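Local structure of CAMK/CAMK2 protein kinase (Salpingoeca rosetta, 5IG1) at residues A[95-107]-A[145-159]. The protein probably transfers phosphate from ATP to serine and threonine residues of proteins as a calmodulin-binding CaMKII-type kinase, of which this chain holds the kinase domain. Sequence-based numbering, arbitrary orientation.
Sequences FEYVSGGELFDEI and ENLLLASKDPNAPVK. With PO4 (phosphate ion), chain C.
E96 and K159 reach for each other from opposite directions and close a salt bridge. K159 NZ lies 3.0 Å from E96 OE1, meeting it on the syn side but 33° out of the carboxylate plane, with a weak bond to OE2. Both groups have second partners: K159 NZ also donates to the carbonyl of E76, and E96 OE1 accepts from the backbone N of S80. Replacing E96 with alanine is likely to leave the K159 ammonium without this countercharge and the S80 N-H without this acceptor.

Three residues on, S99 grips A150 O twice, through its backbone N at 2.9 Å and through OG at 3.2 Å; chi1 of 61° sets OG between the backbone N and the carbonyl carbon, near enough for that second bond. G100 N then donates to L149 O. G100 runs so close to L149 and S151 that a CB there would clash. L149 N bonds to G101 O, and L103 N to L147 O, both at 2.8 Å.

Around these backbone bonds the apolar groups pack: V98 CG1 against L148 CB (3.6 Å), L149 CD1 against E106 CB (3.5 Å), and L103 CD1 touching both L149 CD2 and V158 CG2. The carboxylates of E102 and E106 are held by R301 and R110.

Segment 95-107 carries the kinase hinge, which leads from N-lobe strand 90-96 into the small C-lobe sheet where 147-149 lies between 101-102 and 158-160. Helix 115-134 packs against L103, L147 and V158, while F104 sits among helices 198-213 and 288-302.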
loop_
_atom_site.group_PDB
_atom_site.type_symbol
_atom_site.label_atom_id
_atom_site.label_comp_id
_atom_site.label_asym_id
_atom_site.label_seq_id
_atom_site.Cartn_x
_atom_site.Cartn_y
_atom_site.Cartn_z
ATOM N N PHE A 95 -2.410 -0.199 16.285
ATOM C CA PHE A 95 -3.050 0.433 15.142
ATOM C C PHE A 95 -4.563 0.319 15.268
ATOM O O PHE A 95 -5.085 -0.549 15.979
ATOM C CB PHE A 95 -2.627 -0.211 13.814
ATOM C CG PHE A 95 -1.187 -0.000 13.453
ATOM C CD1 PHE A 95 -0.771 1.184 12.872
ATOM C CD2 PHE A 95 -0.254 -0.999 13.666
ATOM C CE1 PHE A 95 0.555 1.375 12.529
ATOM C CE2 PHE A 95 1.070 -0.817 13.317
ATOM C CZ PHE A 95 1.475 0.371 12.748
ATOM N N GLU A 96 -5.265 1.194 14.548
ATOM C CA GLU A 96 -6.709 1.060 14.455
ATOM C C GLU A 96 -7.056 -0.272 13.802
ATOM O O GLU A 96 -6.358 -0.755 12.906
ATOM C CB GLU A 96 -7.327 2.223 13.670
ATOM C CG GLU A 96 -7.058 2.222 12.180
ATOM C CD GLU A 96 -7.922 3.225 11.430
ATOM O OE1 GLU A 96 -7.368 4.177 10.834
ATOM O OE2 GLU A 96 -9.161 3.067 11.443
ATOM N N TYR A 97 -8.133 -0.880 14.284
ATOM C CA TYR A 97 -8.530 -2.188 13.791
ATOM C C TYR A 97 -8.999 -2.100 12.346
ATOM O O TYR A 97 -9.792 -1.228 11.978
ATOM C CB TYR A 97 -9.638 -2.771 14.662
ATOM C CG TYR A 97 -9.896 -4.239 14.429
ATOM C CD1 TYR A 97 -8.912 -5.183 14.693
ATOM C CD2 TYR A 97 -11.130 -4.685 13.966
ATOM C CE1 TYR A 97 -9.146 -6.529 14.493
ATOM C CE2 TYR A 97 -11.372 -6.027 13.766
ATOM C CZ TYR A 97 -10.375 -6.946 14.028
ATOM O OH TYR A 97 -10.602 -8.287 13.829
ATOM N N VAL A 98 -8.497 -3.023 11.532
ATOM C CA VAL A 98 -8.823 -3.125 10.120
ATOM C C VAL A 98 -9.222 -4.571 9.870
ATOM O O VAL A 98 -8.407 -5.483 10.059
ATOM C CB VAL A 98 -7.635 -2.713 9.236
ATOM C CG1 VAL A 98 -7.806 -3.220 7.829
ATOM C CG2 VAL A 98 -7.490 -1.196 9.250
ATOM N N SER A 99 -10.474 -4.785 9.468
ATOM C CA SER A 99 -11.030 -6.129 9.367
ATOM C C SER A 99 -11.504 -6.505 7.972
ATOM O O SER A 99 -12.079 -7.587 7.806
ATOM C CB SER A 99 -12.202 -6.282 10.340
ATOM O OG SER A 99 -13.233 -5.363 10.024
ATOM N N GLY A 100 -11.315 -5.646 6.975
ATOM C CA GLY A 100 -11.769 -5.969 5.639
ATOM C C GLY A 100 -10.783 -6.756 4.808
ATOM O O GLY A 100 -11.139 -7.234 3.728
ATOM N N GLY A 101 -9.554 -6.897 5.291
ATOM C CA GLY A 101 -8.531 -7.597 4.563
ATOM C C GLY A 101 -7.949 -6.767 3.437
ATOM O O GLY A 101 -8.165 -5.555 3.319
ATOM N N GLU A 102 -7.177 -7.455 2.598
ATOM C CA GLU A 102 -6.569 -6.828 1.436
ATOM C C GLU A 102 -7.624 -6.517 0.379
ATOM O O GLU A 102 -8.514 -7.328 0.110
ATOM C CB GLU A 102 -5.494 -7.738 0.844
ATOM C CG GLU A 102 -4.332 -8.030 1.776
ATOM C CD GLU A 102 -3.233 -8.825 1.102
ATOM O OE1 GLU A 102 -3.393 -9.179 -0.085
ATOM O OE2 GLU A 102 -2.206 -9.093 1.755
ATOM N N LEU A 103 -7.498 -5.334 -0.232
ATOM C CA LEU A 103 -8.441 -4.888 -1.257
ATOM C C LEU A 103 -8.547 -5.889 -2.404
ATOM O O LEU A 103 -9.648 -6.171 -2.899
ATOM C CB LEU A 103 -8.007 -3.519 -1.783
ATOM C CG LEU A 103 -8.741 -2.952 -2.998
ATOM C CD1 LEU A 103 -10.189 -2.698 -2.642
ATOM C CD2 LEU A 103 -8.063 -1.676 -3.515
ATOM N N PHE A 104 -7.412 -6.439 -2.842
ATOM C CA PHE A 104 -7.439 -7.331 -3.995
ATOM C C PHE A 104 -8.074 -8.666 -3.644
ATOM O O PHE A 104 -8.671 -9.312 -4.512
ATOM C CB PHE A 104 -6.027 -7.536 -4.549
ATOM C CG PHE A 104 -5.494 -6.356 -5.329
ATOM C CD1 PHE A 104 -5.936 -5.068 -5.074
ATOM C CD2 PHE A 104 -4.563 -6.541 -6.332
ATOM C CE1 PHE A 104 -5.449 -3.996 -5.790
ATOM C CE2 PHE A 104 -4.073 -5.467 -7.049
ATOM C CZ PHE A 104 -4.522 -4.196 -6.781
ATOM N N ASP A 105 -7.971 -9.091 -2.382
ATOM C CA ASP A 105 -8.659 -10.301 -1.959
ATOM C C ASP A 105 -10.169 -10.105 -1.891
ATOM O O ASP A 105 -10.913 -11.090 -1.906
ATOM C CB ASP A 105 -8.134 -10.766 -0.598
ATOM C CG ASP A 105 -6.695 -11.247 -0.654
ATOM O OD1 ASP A 105 -6.236 -11.649 -1.743
ATOM O OD2 ASP A 105 -6.024 -11.233 0.401
ATOM N N GLU A 106 -10.639 -8.860 -1.813
ATOM C CA GLU A 106 -12.069 -8.599 -1.710
ATOM C C GLU A 106 -12.700 -8.317 -3.061
ATOM O O GLU A 106 -13.856 -8.697 -3.292
ATOM C CB GLU A 106 -12.330 -7.419 -0.765
ATOM C CG GLU A 106 -13.811 -7.196 -0.427
ATOM C CD GLU A 106 -14.518 -6.278 -1.408
ATOM O OE1 GLU A 106 -13.838 -5.652 -2.245
ATOM O OE2 GLU A 106 -15.759 -6.176 -1.340
ATOM N N ILE A 107 -11.970 -7.644 -3.951
ATOM C CA ILE A 107 -12.488 -7.379 -5.289
ATOM C C ILE A 107 -12.849 -8.685 -5.993
ATOM O O ILE A 107 -13.883 -8.774 -6.667
ATOM C CB ILE A 107 -11.469 -6.548 -6.091
ATOM C CG1 ILE A 107 -11.351 -5.149 -5.488
ATOM C CG2 ILE A 107 -11.873 -6.452 -7.548
ATOM C CD1 ILE A 107 -10.314 -4.290 -6.171
ATOM N N GLU A 145 -0.714 -5.823 -0.716
ATOM C CA GLU A 145 -0.656 -6.232 0.682
ATOM C C GLU A 145 -0.833 -5.047 1.619
ATOM O O GLU A 145 -1.268 -5.227 2.762
ATOM C CB GLU A 145 0.669 -6.943 0.969
ATOM C CG GLU A 145 0.909 -8.198 0.134
ATOM C CD GLU A 145 1.483 -7.907 -1.242
ATOM O OE1 GLU A 145 1.023 -6.956 -1.908
ATOM O OE2 GLU A 145 2.405 -8.634 -1.657
ATOM N N ASN A 146 -0.500 -3.839 1.165
ATOM C CA ASN A 146 -0.634 -2.636 1.978
ATOM C C ASN A 146 -1.922 -1.872 1.714
ATOM O O ASN A 146 -2.116 -0.799 2.296
ATOM C CB ASN A 146 0.547 -1.690 1.748
ATOM C CG ASN A 146 1.878 -2.350 1.985
ATOM O OD1 ASN A 146 2.014 -3.219 2.848
ATOM N ND2 ASN A 146 2.878 -1.934 1.222
ATOM N N LEU A 147 -2.798 -2.377 0.849
ATOM C CA LEU A 147 -4.070 -1.725 0.544
ATOM C C LEU A 147 -5.172 -2.531 1.218
ATOM O O LEU A 147 -5.606 -3.560 0.694
ATOM C CB LEU A 147 -4.291 -1.630 -0.960
ATOM C CG LEU A 147 -3.119 -1.037 -1.735
ATOM C CD1 LEU A 147 -3.429 -1.009 -3.221
ATOM C CD2 LEU A 147 -2.821 0.358 -1.221
ATOM N N LEU A 148 -5.626 -2.060 2.376
ATOM C CA LEU A 148 -6.590 -2.787 3.183
ATOM C C LEU A 148 -7.969 -2.144 3.110
ATOM O O LEU A 148 -8.140 -1.019 2.635
ATOM C CB LEU A 148 -6.141 -2.857 4.641
ATOM C CG LEU A 148 -4.730 -3.375 4.884
ATOM C CD1 LEU A 148 -4.462 -3.509 6.377
ATOM C CD2 LEU A 148 -4.530 -4.700 4.173
ATOM N N LEU A 149 -8.960 -2.894 3.574
ATOM C CA LEU A 149 -10.318 -2.406 3.744
ATOM C C LEU A 149 -10.629 -2.342 5.233
ATOM O O LEU A 149 -10.315 -3.274 5.979
ATOM C CB LEU A 149 -11.324 -3.308 3.021
ATOM C CG LEU A 149 -11.309 -3.214 1.494
ATOM C CD1 LEU A 149 -12.162 -4.300 0.897
ATOM C CD2 LEU A 149 -11.787 -1.852 1.029
ATOM N N ALA A 150 -11.237 -1.234 5.663
ATOM C CA ALA A 150 -11.477 -1.031 7.089
ATOM C C ALA A 150 -12.386 -2.110 7.668
ATOM O O ALA A 150 -12.186 -2.560 8.803
ATOM C CB ALA A 150 -12.075 0.353 7.323
ATOM N N SER A 151 -13.383 -2.547 6.905
ATOM C CA SER A 151 -14.334 -3.532 7.392
ATOM C C SER A 151 -14.780 -4.410 6.233
ATOM O O SER A 151 -14.621 -4.057 5.062
ATOM C CB SER A 151 -15.534 -2.851 8.045
ATOM O OG SER A 151 -16.091 -1.872 7.181
ATOM N N LYS A 152 -15.366 -5.556 6.576
ATOM C CA LYS A 152 -15.969 -6.429 5.579
ATOM C C LYS A 152 -17.258 -5.860 5.012
ATOM O O LYS A 152 -17.949 -6.558 4.266
ATOM C CB LYS A 152 -16.236 -7.814 6.175
ATOM C CG LYS A 152 -15.022 -8.449 6.836
ATOM C CD LYS A 152 -15.330 -9.853 7.352
ATOM C CE LYS A 152 -14.224 -10.358 8.278
ATOM N NZ LYS A 152 -14.217 -9.641 9.586
ATOM N N ASP A 153 -17.592 -4.624 5.355
ATOM C CA ASP A 153 -18.796 -3.996 4.841
ATOM C C ASP A 153 -18.547 -3.496 3.418
ATOM O O ASP A 153 -17.430 -3.080 3.096
ATOM C CB ASP A 153 -19.208 -2.839 5.761
ATOM C CG ASP A 153 -20.517 -2.205 5.370
ATOM O OD1 ASP A 153 -21.544 -2.922 5.308
ATOM O OD2 ASP A 153 -20.515 -0.982 5.133
ATOM N N PRO A 154 -19.544 -3.559 2.532
ATOM C CA PRO A 154 -19.427 -2.846 1.254
ATOM C C PRO A 154 -19.221 -1.364 1.513
ATOM O O PRO A 154 -19.565 -0.839 2.576
ATOM C CB PRO A 154 -20.770 -3.112 0.565
ATOM C CG PRO A 154 -21.266 -4.372 1.193
ATOM C CD PRO A 154 -20.760 -4.387 2.603
ATOM N N ASN A 155 -18.628 -0.690 0.532
ATOM C CA ASN A 155 -18.312 0.733 0.629
ATOM C C ASN A 155 -17.450 1.052 1.849
ATOM O O ASN A 155 -17.423 2.197 2.309
ATOM C CB ASN A 155 -19.585 1.594 0.642
ATOM C CG ASN A 155 -20.489 1.332 -0.554
ATOM O OD1 ASN A 155 -20.026 0.960 -1.637
ATOM N ND2 ASN A 155 -21.790 1.530 -0.361
ATOM N N ALA A 156 -16.750 0.058 2.392
ATOM C CA ALA A 156 -15.752 0.323 3.412
ATOM C C ALA A 156 -14.581 1.088 2.800
ATOM O O ALA A 156 -14.260 0.911 1.620
ATOM C CB ALA A 156 -15.250 -0.977 4.032
ATOM N N PRO A 157 -13.929 1.950 3.575
ATOM C CA PRO A 157 -12.842 2.754 3.014
ATOM C C PRO A 157 -11.570 1.944 2.821
ATOM O O PRO A 157 -11.236 1.060 3.614
ATOM C CB PRO A 157 -12.647 3.855 4.062
ATOM C CG PRO A 157 -13.076 3.218 5.333
ATOM C CD PRO A 157 -14.216 2.309 4.974
ATOM N N VAL A 158 -10.862 2.256 1.742
ATOM C CA VAL A 158 -9.527 1.717 1.526
ATOM C C VAL A 158 -8.546 2.501 2.384
ATOM O O VAL A 158 -8.585 3.737 2.426
ATOM C CB VAL A 158 -9.143 1.787 0.042
ATOM C CG1 VAL A 158 -7.713 1.316 -0.158
ATOM C CG2 VAL A 158 -10.107 0.956 -0.789
ATOM N N LYS A 159 -7.669 1.783 3.079
ATOM C CA LYS A 159 -6.653 2.378 3.931
ATOM C C LYS A 159 -5.304 1.782 3.574
ATOM O O LYS A 159 -5.176 0.557 3.483
ATOM C CB LYS A 159 -6.962 2.129 5.407
ATOM C CG LYS A 159 -8.174 2.884 5.929
ATOM C CD LYS A 159 -8.518 2.421 7.329
ATOM C CE LYS A 159 -9.695 3.188 7.889
ATOM N NZ LYS A 159 -9.270 4.471 8.508
HETATM P P PO4 C . -14.344 -9.123 14.750
HETATM O O1 PO4 C . -15.267 -10.319 14.649
HETATM O O2 PO4 C . -14.187 -8.729 16.199
HETATM O O3 PO4 C . -12.986 -9.475 14.193
HETATM O O4 PO4 C . -14.919 -7.973 13.956
#